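Local coordinates for flagellar biosynthesis protein FlhA (Bacillus subtilis, PDB 3MIX) that takes part in flagellar protein export, providing the adaptor for delivery of late flagellar building blocks to the type III secretion system, at residues E50-Y55 / R92-I97; Y104-K109 / T176-K181. One frame throughout, in Å; residues are numbered along the deposited sequence.

Contact 1 (E50-Y55 / R92-I97)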
# COMPACT_ATOMS: atom_id res chain seq x y z
N GLU A 50 6.96 -9.40 11.02
CA GLU A 50 7.21 -10.63 11.72
C GLU A 50 6.49 -11.76 11.01
O GLU A 50 5.29 -11.67 10.74
CB GLU A 50 6.67 -10.58 13.16
CG GLU A 50 7.22 -9.48 14.02
CD GLU A 50 6.47 -9.40 15.35
OE1 GLU A 50 6.74 -10.24 16.21
OE2 GLU A 50 5.60 -8.50 15.51
N PHE A 51 7.23 -12.83 10.76
CA PHE A 51 6.67 -14.06 10.23
C PHE A 51 6.86 -15.14 11.28
O PHE A 51 7.99 -15.47 11.66
CB PHE A 51 7.37 -14.44 8.92
CG PHE A 51 6.84 -15.69 8.29
CD1 PHE A 51 5.71 -15.66 7.48
CD2 PHE A 51 7.47 -16.91 8.50
CE1 PHE A 51 5.21 -16.81 6.90
CE2 PHE A 51 6.97 -18.07 7.92
CZ PHE A 51 5.85 -18.02 7.12
N GLU A 52 5.73 -15.67 11.74
CA GLU A 52 5.65 -16.66 12.79
C GLU A 52 5.03 -17.95 12.28
O GLU A 52 4.07 -17.94 11.52
CB GLU A 52 4.80 -16.13 13.94
CG GLU A 52 5.40 -14.93 14.63
CD GLU A 52 4.61 -14.50 15.86
OE1 GLU A 52 3.60 -15.15 16.20
OE2 GLU A 52 5.02 -13.49 16.49
N PHE A 53 5.59 -19.07 12.74
CA PHE A 53 5.18 -20.40 12.27
C PHE A 53 5.17 -21.45 13.39
O PHE A 53 5.91 -21.34 14.38
CB PHE A 53 6.11 -20.86 11.14
CG PHE A 53 7.57 -20.78 11.49
CD1 PHE A 53 8.26 -19.56 11.41
CD2 PHE A 53 8.26 -21.91 11.92
CE1 PHE A 53 9.61 -19.49 11.74
CE2 PHE A 53 9.60 -21.85 12.25
CZ PHE A 53 10.28 -20.63 12.16
N GLY A 54 4.34 -22.47 13.23
CA GLY A 54 4.34 -23.63 14.12
C GLY A 54 5.51 -24.54 13.78
O GLY A 54 6.23 -24.30 12.79
N TYR A 55 5.70 -25.58 14.58
CA TYR A 55 6.90 -26.41 14.49
C TYR A 55 6.99 -27.22 13.20
O TYR A 55 8.09 -27.55 12.75
CB TYR A 55 7.07 -27.30 15.73
CG TYR A 55 6.07 -28.45 15.85
CD1 TYR A 55 6.23 -29.62 15.10
CD2 TYR A 55 4.98 -28.37 16.72
CE1 TYR A 55 5.32 -30.67 15.21
CE2 TYR A 55 4.07 -29.41 16.84
CZ TYR A 55 4.25 -30.56 16.08
OH TYR A 55 3.35 -31.61 16.19
N ARG A 92 11.49 -10.45 10.75
CA ARG A 92 11.76 -11.21 11.94
C ARG A 92 11.08 -12.58 11.81
O ARG A 92 9.88 -12.67 11.53
CB ARG A 92 11.27 -10.45 13.17
CG ARG A 92 12.08 -10.71 14.42
CD ARG A 92 11.37 -11.65 15.37
NE ARG A 92 10.62 -10.92 16.40
CZ ARG A 92 10.93 -10.91 17.70
NH1 ARG A 92 11.97 -11.60 18.15
NH2 ARG A 92 10.19 -10.21 18.55
N ILE A 93 11.86 -13.63 12.00
CA ILE A 93 11.36 -14.99 11.83
C ILE A 93 11.41 -15.80 13.15
O ILE A 93 12.48 -16.04 13.70
CB ILE A 93 12.13 -15.64 10.64
CG1 ILE A 93 11.74 -14.91 9.33
CG2 ILE A 93 11.90 -17.16 10.57
CD1 ILE A 93 12.76 -15.04 8.23
N ARG A 94 10.23 -16.19 13.65
CA ARG A 94 10.09 -16.91 14.93
C ARG A 94 9.22 -18.15 14.82
O ARG A 94 8.08 -18.06 14.34
CB ARG A 94 9.39 -16.05 15.99
CG ARG A 94 10.18 -14.94 16.60
CD ARG A 94 9.71 -14.67 18.04
NE ARG A 94 8.29 -14.28 18.14
CZ ARG A 94 7.41 -14.83 18.97
NH1 ARG A 94 7.77 -15.81 19.81
NH2 ARG A 94 6.15 -14.40 18.97
N ASP A 95 9.70 -19.29 15.31
CA ASP A 95 8.79 -20.40 15.58
C ASP A 95 7.87 -19.99 16.73
O ASP A 95 8.29 -19.29 17.66
CB ASP A 95 9.52 -21.71 15.88
CG ASP A 95 10.61 -21.56 16.90
OD1 ASP A 95 11.73 -21.16 16.51
OD2 ASP A 95 10.35 -21.84 18.09
N ASN A 96 6.60 -20.39 16.63
CA ASN A 96 5.62 -20.10 17.67
C ASN A 96 4.79 -21.33 18.04
O ASN A 96 3.99 -21.83 17.24
CB ASN A 96 4.74 -18.90 17.28
CG ASN A 96 3.93 -18.37 18.45
OD1 ASN A 96 3.85 -18.99 19.51
ND2 ASN A 96 3.31 -17.21 18.26
N ILE A 97 5.00 -21.82 19.27
CA ILE A 97 4.34 -23.03 19.80
C ILE A 97 2.82 -22.86 19.98
O ILE A 97 2.07 -23.85 19.95
CB ILE A 97 5.00 -23.50 21.14
CG1 ILE A 97 4.63 -24.95 21.44
CG2 ILE A 97 4.65 -22.55 22.31
CD1 ILE A 97 5.27 -25.52 22.70

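Contact 2 (Y104-K109 / T176-K181)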
# COMPACT_ATOMS: atom_id res chain seq x y z
N TYR A 104 1.22 -20.75 9.75
CA TYR A 104 2.04 -19.55 9.74
C TYR A 104 1.19 -18.31 9.94
O TYR A 104 -0.01 -18.31 9.67
CB TYR A 104 2.88 -19.44 8.46
CG TYR A 104 2.09 -19.16 7.21
CD1 TYR A 104 1.74 -17.86 6.86
CD2 TYR A 104 1.70 -20.20 6.36
CE1 TYR A 104 1.01 -17.59 5.70
CE2 TYR A 104 0.97 -19.95 5.20
CZ TYR A 104 0.63 -18.64 4.88
OH TYR A 104 -0.09 -18.37 3.74
N ARG A 105 1.86 -17.25 10.39
CA ARG A 105 1.22 -15.98 10.68
C ARG A 105 2.15 -14.82 10.28
O ARG A 105 3.36 -14.89 10.48
CB ARG A 105 0.95 -15.93 12.18
CG ARG A 105 -0.05 -14.92 12.62
CD ARG A 105 -0.22 -15.02 14.13
NE ARG A 105 -0.69 -13.76 14.71
CZ ARG A 105 -0.42 -13.36 15.96
NH1 ARG A 105 0.34 -14.11 16.75
NH2 ARG A 105 -0.90 -12.19 16.40
N LEU A 106 1.59 -13.76 9.69
CA LEU A 106 2.35 -12.57 9.32
C LEU A 106 1.84 -11.33 10.05
O LEU A 106 0.64 -11.05 10.07
CB LEU A 106 2.33 -12.31 7.80
CG LEU A 106 3.26 -11.19 7.31
CD1 LEU A 106 4.74 -11.62 7.29
CD2 LEU A 106 2.84 -10.69 5.95
N LYS A 107 2.77 -10.59 10.64
CA LYS A 107 2.43 -9.35 11.33
C LYS A 107 3.18 -8.21 10.69
O LYS A 107 4.32 -8.36 10.27
CB LYS A 107 2.76 -9.44 12.82
CG LYS A 107 2.15 -10.67 13.51
CD LYS A 107 2.66 -10.88 14.95
CE LYS A 107 2.02 -9.88 15.92
NZ LYS A 107 1.93 -10.41 17.32
N ILE A 108 2.53 -7.06 10.61
CA ILE A 108 3.15 -5.85 10.12
C ILE A 108 2.94 -4.73 11.13
O ILE A 108 1.81 -4.37 11.44
CB ILE A 108 2.65 -5.47 8.69
CG1 ILE A 108 3.28 -6.42 7.64
CG2 ILE A 108 2.95 -3.98 8.37
CD1 ILE A 108 2.67 -6.32 6.27
N LYS A 109 4.03 -4.21 11.66
CA LYS A 109 3.96 -3.08 12.57
C LYS A 109 3.11 -3.46 13.80
O LYS A 109 2.34 -2.64 14.31
CB LYS A 109 3.37 -1.87 11.83
CG LYS A 109 4.22 -0.61 11.85
CD LYS A 109 5.51 -0.73 11.05
CE LYS A 109 6.35 0.56 11.20
NZ LYS A 109 7.60 0.63 10.32
N THR A 176 3.99 -15.70 -2.24
CA THR A 176 3.05 -14.79 -2.88
C THR A 176 2.03 -14.25 -1.84
O THR A 176 1.64 -13.09 -1.91
CB THR A 176 2.40 -15.37 -4.18
OG1 THR A 176 1.11 -15.92 -3.91
CG2 THR A 176 3.30 -16.45 -4.84
N HIS A 177 1.67 -15.06 -0.85
CA HIS A 177 0.89 -14.55 0.28
C HIS A 177 1.58 -13.40 1.07
O HIS A 177 0.94 -12.38 1.40
CB HIS A 177 0.48 -15.68 1.21
CG HIS A 177 -0.67 -15.33 2.10
ND1 HIS A 177 -0.99 -16.05 3.22
CD2 HIS A 177 -1.56 -14.31 2.04
CE1 HIS A 177 -2.04 -15.51 3.80
NE2 HIS A 177 -2.40 -14.45 3.11
N ILE A 178 2.87 -13.55 1.34
CA ILE A 178 3.63 -12.51 2.01
C ILE A 178 3.73 -11.27 1.13
O ILE A 178 3.47 -10.16 1.62
CB ILE A 178 5.04 -12.99 2.42
CG1 ILE A 178 4.93 -14.00 3.57
CG2 ILE A 178 5.93 -11.81 2.83
CD1 ILE A 178 6.18 -14.83 3.75
N THR A 179 4.09 -11.45 -0.14
CA THR A 179 4.23 -10.32 -1.07
C THR A 179 2.95 -9.54 -1.30
O THR A 179 2.97 -8.30 -1.33
CB THR A 179 5.07 -10.61 -2.41
OG1 THR A 179 4.30 -10.29 -3.59
CG2 THR A 179 5.56 -11.97 -2.51
N GLU A 180 1.84 -10.24 -1.44
CA GLU A 180 0.53 -9.61 -1.56
C GLU A 180 0.15 -8.86 -0.30
O GLU A 180 -0.44 -7.80 -0.37
CB GLU A 180 -0.56 -10.63 -1.91
CG GLU A 180 -0.44 -11.27 -3.31
CD GLU A 180 -0.35 -10.26 -4.46
OE1 GLU A 180 -1.16 -9.31 -4.50
OE2 GLU A 180 0.51 -10.46 -5.36
N LYS A 181 0.49 -9.41 0.86
CA LYS A 181 0.15 -8.73 2.12
C LYS A 181 0.99 -7.51 2.37
O LYS A 181 0.49 -6.51 2.85
CB LYS A 181 0.19 -9.66 3.34
CG LYS A 181 -1.21 -9.92 3.89
CD LYS A 181 -2.03 -10.80 3.00
CE LYS A 181 -3.44 -10.25 2.80
NZ LYS A 181 -4.09 -9.75 4.06

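Contact 1 (E50-Y55 / R92-I97)
E52 and R94 lie side by side on one face of two parallel strands, and E52 spreads its carboxylate between two donors. R94 NH2 is 2.9 Å from E52 OE2 in a salt bridge bent to 138° at the hydrogen. N96 ND2 donates a hydrogen bond to E52 OE1 (2.9 Å), which lies near the N96 amide plane. Both donors stand well out of the carboxylate plane, which is turned 83° from the guanidinium. Two residues earlier on the same face, E50 OE1 makes a long salt bridge with R92 NE and a hydrogen bond with H45. F51 and F53 alternate with R94 and N96 as backbone donors, F51 N reaching R92 O at 2.8 Å. Strand 92-95, outermost within this chain in the four-stranded mixed sheet of the FlhA cytosolic domain, pairs in parallel with strand 49-53; helices 58-62 and 69-84 lie in the link between them, a beta-alpha-beta crossover. On the other face, F53 has CG between backbone N and carbonyl carbon (chi1 52°), and D95 CA sits 3.8 Å from the F53 ring centroid, a CH-pi contact over the face. At the edge of that ring, I93 CG2 comes within 3.5 Å of F53 CE1.

Contact 2 (Y104-K109 / T176-K181)
Strand 104-108 and helix segment 176-181 run nearly parallel, their axes 10.2 Å apart and 20° from one another, and Y104, L106 and I108, alternate residues of the strand, point at the helix. The polar link lies at the Y104 end. Y104 OH is 2.5 Å from H177 ND1, a short hydrogen bond in which either group could be the donor. Each partner meets the other at the edge, close to the ring plane: the rings approach rim to rim with planes 73° apart, and neither lies over the other's face. Y104 CG sits between its backbone N and carbonyl carbon (chi1 69°), and from there the ring carries its hydroxyl to H177. Further along, aliphatic side chains of the strand carry the contact. The two methyls of L106 divide the work: CD1 faces I178 CG1 at 4.4 Å, a loose approach, and CD2 lies 3.9 Å from K181 CB. L106 and K181 lie alongside each other, pointing opposite ways, and the bent K181 chain carries its ammonium away to the backbone oxygen of V113 on the neighbouring strand. I108 closes the row with CD1 4.1 Å from the backbone oxygen K181 O. Outside the two segments, I178 also touches F51 of strand 49-53 and I76 of helix 69-84, while H177 and K181 reach A114 of strand 111-117. Helix 170-189 thus lies over strands 49-53, 103-108 and 111-117, a helix-on-sheet layer consistent with the thioredoxin-like subdomain known in FlhA cytosolic domains.

Overall arrangement
Both contacts belong to the same four-stranded mixed sheet, and their centres are about 12 Å apart. Contact 1 joins two strands within the sheet at one of its margins; contact 2 joins an inner strand to a helix lying over a face. Strands 49-53 and 103-108 are direct neighbours, tied by backbone pairing of E50 with K107 and by packing of F51 CZ on Y104 CB at 3.6 Å. Both contacts are largely buried, but contact 1 includes the exposed D95 and lies farther from the chain's centre, whereas no touching residue of contact 2 is exposed. Contact 1 combines a backbone ladder with charged pairs; contact 2 relies on aliphatic packing and one side-chain hydrogen bond.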